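Transcriptional regulator, TetR family (Thermus thermophilus, PDB 3VPR) represses transcription as a TetR-family regulator, binding DNA through a helix-turn-helix motif. Local coordinates at the interface of chains A and B. Numbering follows the deposited sequence. Chains: chain A/B, Transcriptional regulator, TetR family.

Contact 1: the interface of chains A and B. Residues chain A 149-150, 153, 156-157; chain B 153-154, 157, 161, 177.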
ATOM      1  N   ARG A 149     -10.415  -2.213   6.845  1.00 32.58           N
ATOM      2  CA  ARG A 149      -9.563  -1.696   5.790  1.00 36.57           C
ATOM      3  C   ARG A 149      -8.427  -0.875   6.415  1.00 29.80           C
ATOM      4  O   ARG A 149      -7.298  -0.873   5.926  1.00 32.86           O
ATOM      5  CB  ARG A 149     -10.397  -0.840   4.828  1.00 39.90           C
ATOM      6  CG  ARG A 149      -9.646  -0.340   3.607  1.00 58.09           C
ATOM      7  CD  ARG A 149      -9.335  -1.477   2.657  1.00 69.77           C
ATOM      8  NE  ARG A 149     -10.554  -2.135   2.199  1.00 78.15           N
ATOM      9  CZ  ARG A 149     -10.579  -3.145   1.336  1.00 75.78           C
ATOM     10  NH1 ARG A 149      -9.445  -3.615   0.835  1.00 76.04           N
ATOM     11  NH2 ARG A 149     -11.738  -3.685   0.975  1.00 73.92           N
ATOM     12  N   ALA A 150      -8.725  -0.194   7.512  1.00 27.27           N
ATOM     13  CA  ALA A 150      -7.714   0.616   8.185  1.00 23.57           C
ATOM     14  C   ALA A 150      -6.590  -0.292   8.683  1.00 34.34           C
ATOM     15  O   ALA A 150      -5.409  -0.018   8.465  1.00 36.93           O
ATOM     16  CB  ALA A 150      -8.333   1.363   9.346  1.00 23.71           C
ATOM     17  N   SER A 153      -4.598  -1.924   5.879  1.00 33.15           N
ATOM     18  CA  SER A 153      -3.737  -0.910   5.283  1.00 33.42           C
ATOM     19  C   SER A 153      -2.452  -0.786   6.100  1.00 32.69           C
ATOM     20  O   SER A 153      -1.360  -0.707   5.544  1.00 30.62           O
ATOM     21  CB  SER A 153      -4.448   0.451   5.222  1.00 32.82           C
ATOM     22  OG  SER A 153      -5.583   0.389   4.370  1.00 34.98           O
ATOM     23  N   ASN A 156      -0.524  -4.294   5.427  1.00 34.50           N
ATOM     24  CA  ASN A 156      -0.053  -4.464   4.046  1.00 38.68           C
ATOM     25  C   ASN A 156       0.877  -3.368   3.533  1.00 43.17           C
ATOM     26  O   ASN A 156       1.793  -3.659   2.769  1.00 44.02           O
ATOM     27  CB  ASN A 156      -1.229  -4.637   3.077  1.00 38.75           C
ATOM     28  CG  ASN A 156      -2.006  -5.920   3.331  1.00 46.25           C
ATOM     29  OD1 ASN A 156      -1.475  -6.853   3.926  1.00 39.58           O
ATOM     30  ND2 ASN A 156      -3.263  -5.974   2.876  1.00 32.16           N
ATOM     31  N   TRP A 157       0.660  -2.119   3.938  1.00 31.04           N
ATOM     32  CA  TRP A 157       1.548  -1.051   3.489  1.00 41.01           C
ATOM     33  C   TRP A 157       2.981  -1.349   3.932  1.00 40.89           C
ATOM     34  O   TRP A 157       3.925  -0.848   3.333  1.00 57.71           O
ATOM     35  CB  TRP A 157       1.116   0.305   4.045  1.00 38.26           C
ATOM     36  CG  TRP A 157       1.857   1.490   3.445  1.00 54.53           C
ATOM     37  CD1 TRP A 157       2.554   2.460   4.122  1.00 46.91           C
ATOM     38  CD2 TRP A 157       1.899   1.866   2.062  1.00 50.97           C
ATOM     39  NE1 TRP A 157       3.021   3.411   3.247  1.00 50.01           N
ATOM     40  CE2 TRP A 157       2.635   3.071   1.978  1.00 49.37           C
ATOM     41  CE3 TRP A 157       1.389   1.301   0.887  1.00 61.74           C
ATOM     42  CZ2 TRP A 157       2.867   3.724   0.762  1.00 58.18           C
ATOM     43  CZ3 TRP A 157       1.619   1.952  -0.326  1.00 62.93           C
ATOM     44  CH2 TRP A 157       2.355   3.150  -0.376  1.00 64.15           C
TER
ATOM     45  N   SER B 153      -0.273   5.079   6.066  1.00 37.18           N
ATOM     46  CA  SER B 153      -0.590   3.772   5.502  1.00 35.87           C
ATOM     47  C   SER B 153      -2.061   3.751   5.108  1.00 30.57           C
ATOM     48  O   SER B 153      -2.423   3.262   4.041  1.00 36.58           O
ATOM     49  CB  SER B 153      -0.307   2.664   6.522  1.00 39.27           C
ATOM     50  OG  SER B 153       1.061   2.662   6.871  1.00 38.12           O
HETATM   51  N   MSE B 154      -2.907   4.286   5.979  1.00 29.98           N
HETATM   52  CA  MSE B 154      -4.338   4.351   5.722  1.00 29.31           C
HETATM   53  C   MSE B 154      -4.663   5.209   4.492  1.00 36.44           C
HETATM   54  O   MSE B 154      -5.530   4.861   3.685  1.00 30.99           O
HETATM   55  CB  MSE B 154      -5.059   4.935   6.941  1.00 38.22           C
HETATM   56  CG  MSE B 154      -5.206   3.973   8.130  1.00 38.00           C
HETATM   57 SE   MSE B 154      -5.983   4.876   9.677  1.00 56.04          SE
HETATM   58  CE  MSE B 154      -4.413   4.869  10.784  1.00 57.83           C
ATOM     59  N   TRP B 157      -2.584   3.578   1.099  1.00 32.58           N
ATOM     60  CA  TRP B 157      -3.060   2.287   0.631  1.00 34.84           C
ATOM     61  C   TRP B 157      -4.384   2.449  -0.100  1.00 27.92           C
ATOM     62  O   TRP B 157      -4.854   1.523  -0.761  1.00 40.30           O
ATOM     63  CB  TRP B 157      -3.210   1.312   1.802  1.00 28.71           C
ATOM     64  CG  TRP B 157      -3.415  -0.118   1.387  1.00 46.87           C
ATOM     65  CD1 TRP B 157      -4.556  -0.860   1.526  1.00 46.11           C
ATOM     66  CD2 TRP B 157      -2.447  -0.982   0.771  1.00 53.24           C
ATOM     67  NE1 TRP B 157      -4.356  -2.134   1.039  1.00 46.53           N
ATOM     68  CE2 TRP B 157      -3.072  -2.236   0.569  1.00 50.23           C
ATOM     69  CE3 TRP B 157      -1.112  -0.819   0.371  1.00 53.49           C
ATOM     70  CZ2 TRP B 157      -2.409  -3.323  -0.018  1.00 46.64           C
ATOM     71  CZ3 TRP B 157      -0.450  -1.901  -0.214  1.00 64.01           C
ATOM     72  CH2 TRP B 157      -1.106  -3.141  -0.401  1.00 54.65           C
ATOM     73  N   TRP B 161      -7.505   0.517  -3.593  1.00 47.18           N
ATOM     74  CA  TRP B 161      -8.890   0.079  -3.579  1.00 53.86           C
ATOM     75  C   TRP B 161      -9.936   1.152  -3.842  1.00 53.92           C
ATOM     76  O   TRP B 161     -11.060   0.839  -4.236  1.00 56.29           O
ATOM     77  CB  TRP B 161      -9.200  -0.601  -2.248  1.00 50.04           C
ATOM     78  CG  TRP B 161      -9.092   0.320  -1.083  1.00 50.22           C
ATOM     79  CD1 TRP B 161      -7.992   0.532  -0.303  1.00 43.83           C
ATOM     80  CD2 TRP B 161     -10.130   1.154  -0.554  1.00 42.15           C
ATOM     81  NE1 TRP B 161      -8.282   1.441   0.683  1.00 44.27           N
ATOM     82  CE2 TRP B 161      -9.587   1.841   0.554  1.00 38.99           C
ATOM     83  CE3 TRP B 161     -11.469   1.386  -0.906  1.00 46.46           C
ATOM     84  CZ2 TRP B 161     -10.335   2.747   1.316  1.00 37.24           C
ATOM     85  CZ3 TRP B 161     -12.217   2.290  -0.143  1.00 40.93           C
ATOM     86  CH2 TRP B 161     -11.644   2.956   0.955  1.00 42.35           C
ATOM     87  N   TYR B 177     -11.481   7.590   8.845  1.00 38.89           N
ATOM     88  CA  TYR B 177     -10.210   7.053   9.315  1.00 35.08           C
ATOM     89  C   TYR B 177      -9.719   7.888  10.493  1.00 39.91           C
ATOM     90  O   TYR B 177      -9.133   7.348  11.437  1.00 32.63           O
ATOM     91  CB  TYR B 177      -9.149   7.077   8.214  1.00 31.08           C
ATOM     92  CG  TYR B 177      -9.227   5.943   7.215  1.00 28.27           C
ATOM     93  CD1 TYR B 177      -9.831   4.735   7.546  1.00 26.08           C
ATOM     94  CD2 TYR B 177      -8.603   6.048   5.972  1.00 28.94           C
ATOM     95  CE1 TYR B 177      -9.800   3.642   6.667  1.00 29.75           C
ATOM     96  CE2 TYR B 177      -8.568   4.974   5.082  1.00 30.25           C
ATOM     97  CZ  TYR B 177      -9.161   3.773   5.437  1.00 35.44           C
ATOM     98  OH  TYR B 177      -9.072   2.690   4.586  1.00 28.67           O
TER
HETATM   99  O   HOH W   1      -6.941   2.667   3.023  1.00 25.50           O
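Water 1 sits in the helix-packing dimer interface typical of the TetR family and ties A:Ser153 to three groups of chain B. The serine hydroxyl OG of A:Ser153 lies 3.0 Å from water 1, the phenol OH of B:Tyr177 lies 2.6 Å from it, and the backbone O of B:Met154, a selenomethionine, and the indole NE1 of B:Trp161 also reach it. The water lies in the plane of the B:Trp161 ring, at its edge. OG of A:Ser153 also donates to A:Arg149 O at 2.6 Å, one turn back in helix 144-161, a bond that fixes the hydroxyl. Over the five-membered ring of B:Trp161 runs the aliphatic part of A:Arg149, CD 3.8 Å from the ring centroid; its bends at chi2 and chi3 bring the guanidinium to within 23° of the indole plane. In B:Trp157, CG anti to the backbone N (chi1 -168°) turns the indole so that A:Asn156 CB lies over its six-membered face; its edge meets that of its twin A:Trp157, CE3 to CE3 at 3.3 Å, and its CB packs on A:Ser153 CB. An alanine in place of B:Trp157 would probably open a gap beside A:Ser153, leaving A:Asn156 CB and the A:Trp157 edge without their packing partner.

Contact 2: the interface of chains A and B. Residues chain A 140, 181, 183-184, 186; chain B 179-180, 183-184, 186.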
ATOM      1  N   ARG A 140     -16.570   0.145  20.227  1.00 34.53           N
ATOM      2  CA  ARG A 140     -17.672   1.063  20.000  1.00 43.47           C
ATOM      3  C   ARG A 140     -18.232   0.809  18.600  1.00 44.97           C
ATOM      4  O   ARG A 140     -17.667   0.014  17.838  1.00 42.25           O
ATOM      5  CB  ARG A 140     -17.195   2.512  20.144  1.00 37.63           C
ATOM      6  CG  ARG A 140     -16.168   2.953  19.140  1.00 36.48           C
ATOM      7  CD  ARG A 140     -15.616   4.315  19.521  1.00 44.23           C
ATOM      8  NE  ARG A 140     -14.564   4.737  18.606  1.00 49.62           N
ATOM      9  CZ  ARG A 140     -14.784   5.315  17.430  1.00 57.21           C
ATOM     10  NH1 ARG A 140     -16.026   5.552  17.025  1.00 48.67           N
ATOM     11  NH2 ARG A 140     -13.758   5.643  16.655  1.00 52.78           N
ATOM     12  N   ILE A 181      -4.576   1.515  17.298  1.00 32.78           N
ATOM     13  CA  ILE A 181      -5.920   1.381  16.753  1.00 33.38           C
ATOM     14  C   ILE A 181      -6.944   1.039  17.830  1.00 35.23           C
ATOM     15  O   ILE A 181      -8.100   1.454  17.753  1.00 36.09           O
ATOM     16  CB  ILE A 181      -5.963   0.304  15.613  1.00 33.06           C
ATOM     17  CG1 ILE A 181      -7.278   0.407  14.837  1.00 37.23           C
ATOM     18  CG2 ILE A 181      -5.836  -1.104  16.192  1.00 36.30           C
ATOM     19  CD1 ILE A 181      -7.425   1.693  14.066  1.00 34.85           C
ATOM     20  N   ARG A 183      -6.789   1.810  21.307  1.00 39.70           N
ATOM     21  CA  ARG A 183      -6.985   2.928  22.231  1.00 44.36           C
ATOM     22  C   ARG A 183      -7.146   4.318  21.599  1.00 44.57           C
ATOM     23  O   ARG A 183      -7.812   5.188  22.174  1.00 42.27           O
ATOM     24  CB  ARG A 183      -5.828   2.946  23.236  1.00 40.45           C
ATOM     25  CG  ARG A 183      -5.640   1.609  23.959  1.00 53.03           C
ATOM     26  CD  ARG A 183      -4.335   1.561  24.750  1.00 62.22           C
ATOM     27  NE  ARG A 183      -4.260   2.617  25.759  1.00 70.61           N
ATOM     28  CZ  ARG A 183      -3.239   2.790  26.593  1.00 73.98           C
ATOM     29  NH1 ARG A 183      -2.192   1.971  26.548  1.00 54.28           N
ATOM     30  NH2 ARG A 183      -3.259   3.793  27.466  1.00 69.53           N
ATOM     31  N   GLY A 184      -6.544   4.536  20.434  1.00 32.15           N
ATOM     32  CA  GLY A 184      -6.676   5.833  19.788  1.00 35.90           C
ATOM     33  C   GLY A 184      -5.556   6.782  20.161  1.00 34.56           C
ATOM     34  O   GLY A 184      -4.758   6.490  21.066  1.00 36.63           O
ATOM     35  N   GLU A 186      -6.088  10.174  20.972  1.00 40.04           N
ATOM     36  CA  GLU A 186      -6.552  11.106  21.992  1.00 48.64           C
ATOM     37  C   GLU A 186      -6.168  10.679  23.393  1.00 39.52           C
ATOM     38  O   GLU A 186      -6.153   9.492  23.709  1.00 47.09           O
ATOM     39  CB  GLU A 186      -8.070  11.249  21.924  1.00 42.93           C
ATOM     40  CG  GLU A 186      -8.807  10.003  22.379  1.00 52.69           C
ATOM     41  CD  GLU A 186     -10.312  10.162  22.303  1.00 62.27           C
ATOM     42  OE1 GLU A 186     -11.028   9.188  22.632  1.00 66.74           O
ATOM     43  OE2 GLU A 186     -10.775  11.259  21.911  1.00 57.79           O
TER
ATOM     44  N   ASP B 179     -11.607   9.666  12.667  1.00 37.97           N
ATOM     45  CA  ASP B 179     -12.429   9.336  13.823  1.00 42.46           C
ATOM     46  C   ASP B 179     -11.897   8.040  14.441  1.00 37.67           C
ATOM     47  O   ASP B 179     -11.746   7.938  15.655  1.00 38.43           O
ATOM     48  CB  ASP B 179     -13.886   9.117  13.410  1.00 36.89           C
ATOM     49  CG  ASP B 179     -14.712   8.484  14.518  1.00 50.69           C
ATOM     50  OD1 ASP B 179     -15.051   9.204  15.482  1.00 49.66           O
ATOM     51  OD2 ASP B 179     -15.006   7.265  14.436  1.00 39.34           O
ATOM     52  N   LEU B 180     -11.607   7.061  13.588  1.00 35.56           N
ATOM     53  CA  LEU B 180     -11.102   5.777  14.039  1.00 37.90           C
ATOM     54  C   LEU B 180      -9.748   5.872  14.731  1.00 36.36           C
ATOM     55  O   LEU B 180      -9.587   5.363  15.838  1.00 40.85           O
ATOM     56  CB  LEU B 180     -11.018   4.801  12.863  1.00 39.81           C
ATOM     57  CG  LEU B 180     -10.484   3.399  13.189  1.00 53.58           C
ATOM     58  CD1 LEU B 180     -11.306   2.779  14.334  1.00 57.45           C
ATOM     59  CD2 LEU B 180     -10.550   2.521  11.953  1.00 44.65           C
ATOM     60  N   ARG B 183     -10.070   8.201  18.207  1.00 31.44           N
ATOM     61  CA  ARG B 183     -10.776   7.608  19.322  1.00 40.65           C
ATOM     62  C   ARG B 183     -10.486   6.137  19.586  1.00 40.63           C
ATOM     63  O   ARG B 183     -10.744   5.638  20.680  1.00 43.01           O
ATOM     64  CB  ARG B 183     -12.273   7.836  19.108  1.00 38.24           C
ATOM     65  CG  ARG B 183     -12.592   9.317  18.871  1.00 44.53           C
ATOM     66  CD  ARG B 183     -14.054   9.577  18.586  1.00 39.79           C
ATOM     67  NE  ARG B 183     -14.408  10.978  18.830  1.00 72.13           N
ATOM     68  CZ  ARG B 183     -14.163  11.992  17.997  1.00 74.53           C
ATOM     69  NH1 ARG B 183     -13.560  11.788  16.832  1.00 72.31           N
ATOM     70  NH2 ARG B 183     -14.517  13.222  18.343  1.00 81.80           N
ATOM     71  N   GLY B 184      -9.929   5.448  18.599  1.00 30.82           N
ATOM     72  CA  GLY B 184      -9.649   4.039  18.776  1.00 26.94           C
ATOM     73  C   GLY B 184     -10.919   3.219  18.633  1.00 34.14           C
ATOM     74  O   GLY B 184     -11.988   3.753  18.335  1.00 32.05           O
ATOM     75  N   GLU B 186     -11.967   0.771  21.184  1.00 38.72           N
ATOM     76  CA  GLU B 186     -12.611   0.492  22.466  1.00 46.79           C
ATOM     77  C   GLU B 186     -13.838   1.353  22.750  1.00 50.55           C
ATOM     78  O   GLU B 186     -14.037   2.400  22.134  1.00 52.48           O
ATOM     79  CB  GLU B 186     -11.612   0.632  23.609  1.00 37.88           C
ATOM     80  CG  GLU B 186     -10.522  -0.405  23.581  1.00 53.66           C
ATOM     81  CD  GLU B 186      -9.629  -0.354  24.810  1.00 64.41           C
ATOM     82  OE1 GLU B 186      -9.262   0.763  25.237  1.00 64.83           O
ATOM     83  OE2 GLU B 186      -9.284  -1.436  25.336  1.00 62.28           O
TER
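A:Arg140 reaches out of its loop to the C-terminal end of helix 170-183 in chain B, where B:Asp179, B:Arg183 and B:Gly184 receive it. Its chain is extended from CG to NE, and with CG between the backbone N and the carbonyl carbon (chi1 64°) it passes alongside the backbone O of B:Glu186. A:Arg140 NE donates to B:Gly184 O at 2.8 Å, tilted 19° from the carbonyl plane. The far end meets B:Asp179 tip to tip in a salt bridge: NH1 and NH2 both point at the same carboxylate oxygen, OD2, with NH2 of A:Arg140 3.0 Å from OD2 of B:Asp179. The two planes are almost perpendicular, 89° apart; NH1 meets the syn lone pair of OD2, whereas NH2 comes from above the carboxylate plane. The B:Arg183 side chain crosses that of A:Arg140 at about a right angle, its CB 3.6 Å from A:Arg140 NH2, and its own NH1 lies 3.3 Å from B:Asp179 OD1. The aspartate is thus held through both oxygens and is likely to offset the two nearby arginine charges. A:Gly184 and B:Gly184 bring their CA atoms to 3.6 Å, and A:Ile181 CD1 packs on B:Leu180 CG. The site ties a loop of one subunit to a helix end of the other, adding charged bonds to the dimer.

Contact 3: the interface of chains A and B. Residues chain A 137-140, 142, 182; chain B 185-187.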
ATOM      1  N   GLY A 137     -20.229  -5.348  22.497  1.00 49.54           N
ATOM      2  CA  GLY A 137     -20.062  -4.064  23.148  1.00 41.25           C
ATOM      3  C   GLY A 137     -18.642  -3.800  23.613  1.00 47.90           C
ATOM      4  O   GLY A 137     -18.414  -2.869  24.376  1.00 48.94           O
ATOM      5  N   VAL A 138     -17.681  -4.604  23.155  1.00 49.08           N
ATOM      6  CA  VAL A 138     -16.281  -4.419  23.543  1.00 45.92           C
ATOM      7  C   VAL A 138     -15.645  -3.286  22.742  1.00 41.68           C
ATOM      8  O   VAL A 138     -14.749  -2.594  23.220  1.00 41.91           O
ATOM      9  CB  VAL A 138     -15.457  -5.699  23.323  1.00 47.45           C
ATOM     10  CG1 VAL A 138     -14.023  -5.464  23.750  1.00 36.69           C
ATOM     11  CG2 VAL A 138     -16.063  -6.842  24.121  1.00 57.37           C
ATOM     12  N   PHE A 139     -16.096  -3.126  21.507  1.00 39.53           N
ATOM     13  CA  PHE A 139     -15.611  -2.057  20.652  1.00 42.83           C
ATOM     14  C   PHE A 139     -16.816  -1.138  20.450  1.00 39.76           C
ATOM     15  O   PHE A 139     -17.962  -1.587  20.510  1.00 40.95           O
ATOM     16  CB  PHE A 139     -15.151  -2.584  19.282  1.00 45.65           C
ATOM     17  CG  PHE A 139     -13.972  -3.523  19.333  1.00 38.25           C
ATOM     18  CD1 PHE A 139     -12.964  -3.359  20.274  1.00 36.89           C
ATOM     19  CD2 PHE A 139     -13.854  -4.550  18.393  1.00 34.32           C
ATOM     20  CE1 PHE A 139     -11.852  -4.202  20.285  1.00 41.01           C
ATOM     21  CE2 PHE A 139     -12.742  -5.400  18.394  1.00 40.62           C
ATOM     22  CZ  PHE A 139     -11.738  -5.224  19.346  1.00 33.32           C
ATOM     23  N   ARG A 140     -16.570   0.145  20.227  1.00 34.53           N
ATOM     24  CA  ARG A 140     -17.672   1.063  20.000  1.00 43.47           C
ATOM     25  C   ARG A 140     -18.232   0.809  18.600  1.00 44.97           C
ATOM     26  O   ARG A 140     -17.667   0.014  17.838  1.00 42.25           O
ATOM     27  CB  ARG A 140     -17.195   2.512  20.144  1.00 37.63           C
ATOM     28  CG  ARG A 140     -16.168   2.953  19.140  1.00 36.48           C
ATOM     29  CD  ARG A 140     -15.616   4.315  19.521  1.00 44.23           C
ATOM     30  NE  ARG A 140     -14.564   4.737  18.606  1.00 49.62           N
ATOM     31  CZ  ARG A 140     -14.784   5.315  17.430  1.00 57.21           C
ATOM     32  NH1 ARG A 140     -16.026   5.552  17.025  1.00 48.67           N
ATOM     33  NH2 ARG A 140     -13.758   5.643  16.655  1.00 52.78           N
ATOM     34  N   VAL A 142     -18.508   1.139  15.029  1.00 36.60           N
ATOM     35  CA  VAL A 142     -17.665   1.663  13.964  1.00 42.05           C
ATOM     36  C   VAL A 142     -17.985   0.938  12.672  1.00 41.05           C
ATOM     37  O   VAL A 142     -18.504  -0.177  12.693  1.00 43.70           O
ATOM     38  CB  VAL A 142     -16.167   1.461  14.279  1.00 40.24           C
ATOM     39  CG1 VAL A 142     -15.777   2.269  15.484  1.00 40.10           C
ATOM     40  CG2 VAL A 142     -15.879  -0.023  14.511  1.00 35.27           C
ATOM     41  N   LEU A 182      -6.525   0.294  18.846  1.00 29.26           N
ATOM     42  CA  LEU A 182      -7.458  -0.068  19.911  1.00 36.25           C
ATOM     43  C   LEU A 182      -7.810   1.111  20.820  1.00 33.51           C
ATOM     44  O   LEU A 182      -8.978   1.386  21.057  1.00 36.22           O
ATOM     45  CB  LEU A 182      -6.877  -1.197  20.765  1.00 35.74           C
ATOM     46  CG  LEU A 182      -7.706  -1.645  21.967  1.00 43.21           C
ATOM     47  CD1 LEU A 182      -9.002  -2.283  21.498  1.00 32.81           C
ATOM     48  CD2 LEU A 182      -6.898  -2.647  22.797  1.00 50.81           C
TER
ATOM     49  N   LEU B 185     -10.810   1.919  18.875  1.00 37.20           N
ATOM     50  CA  LEU B 185     -11.945   1.014  18.753  1.00 31.63           C
ATOM     51  C   LEU B 185     -12.681   0.748  20.064  1.00 35.62           C
ATOM     52  O   LEU B 185     -13.881   0.503  20.059  1.00 35.60           O
ATOM     53  CB  LEU B 185     -11.478  -0.326  18.188  1.00 34.80           C
ATOM     54  CG  LEU B 185     -10.961  -0.401  16.759  1.00 40.01           C
ATOM     55  CD1 LEU B 185     -10.361  -1.801  16.536  1.00 27.77           C
ATOM     56  CD2 LEU B 185     -12.113  -0.130  15.777  1.00 29.76           C
ATOM     57  N   GLU B 186     -11.967   0.771  21.184  1.00 38.72           N
ATOM     58  CA  GLU B 186     -12.611   0.492  22.466  1.00 46.79           C
ATOM     59  C   GLU B 186     -13.838   1.353  22.750  1.00 50.55           C
ATOM     60  O   GLU B 186     -14.037   2.400  22.134  1.00 52.48           O
ATOM     61  CB  GLU B 186     -11.612   0.632  23.609  1.00 37.88           C
ATOM     62  CG  GLU B 186     -10.522  -0.405  23.581  1.00 53.66           C
ATOM     63  CD  GLU B 186      -9.629  -0.354  24.810  1.00 64.41           C
ATOM     64  OE1 GLU B 186      -9.262   0.763  25.237  1.00 64.83           O
ATOM     65  OE2 GLU B 186      -9.284  -1.436  25.336  1.00 62.28           O
ATOM     66  N   ARG B 187     -14.659   0.884  23.685  1.00 61.05           N
ATOM     67  CA  ARG B 187     -15.885   1.567  24.084  1.00 61.32           C
ATOM     68  C   ARG B 187     -15.715   2.146  25.484  1.00 66.55           C
ATOM     69  O   ARG B 187     -14.822   1.734  26.231  1.00 58.16           O
ATOM     70  CB  ARG B 187     -17.062   0.583  24.066  1.00 61.75           C
ATOM     71  CG  ARG B 187     -18.421   1.234  24.292  1.00 65.55           C
TER
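With CG anti to the carbonyl carbon (chi1 -64°), A:Phe139 brings CD1 of its phenyl ring to 4.0 Å from CB of B:Leu185, the side chains crossing obliquely. The like torsion of B:Leu185 (chi1 -67°) directs its branch to A:Val142, which it crosses at about a right angle, CD2 against CG2. The backbone holds this packing in register. A:Arg140 N donates to B:Leu185 O at 2.7 Å, and A:Phe139 pairs with B:Glu186 in an antiparallel beta bridge. On the other side, A:Leu182 O, near the end of helix 170-183, accepts twice. B:Glu186 N approaches it in the carbonyl plane at 3.1 Å with a nearly linear hydrogen, while B:Leu185 N, 2.9 Å from the same A:Leu182 O, comes from above that plane by a more bent route. Two successive amides are therefore satisfied by one carbonyl, which is likely to hold the turn of the tail as it leaves its helix. B:Glu186 lays its aliphatic part across the A:Leu182 side chain, B:Glu186 CG 3.5 Å from A:Leu182 CG. B:Arg187, its side chain incomplete, adds looser contact with A:Gly137 O. The site receives the C-terminal tail of one subunit against the 137-142 loop of the other, extending the dimer interface beyond the paired helices.

All three contacts belong to one two-fold interface, so each has its twin with the chains exchanged. Contacts 2 and 3 are neighbours, the centres of their C-alpha atoms about 8 Å apart, and they share A:Arg140 and B:Glu186; contact 1 lies farther off, about 16 Å from contact 2 and 19 Å from contact 3 between the same centres. Helix 170-183 has residues in every one of them, while helix 144-161 of chain A serves contact 1. Packing in the helical part thus continues into polar and strand-like pairing at the tails, an extended join that probably sets how the two DNA-binding domains are placed relative to each other.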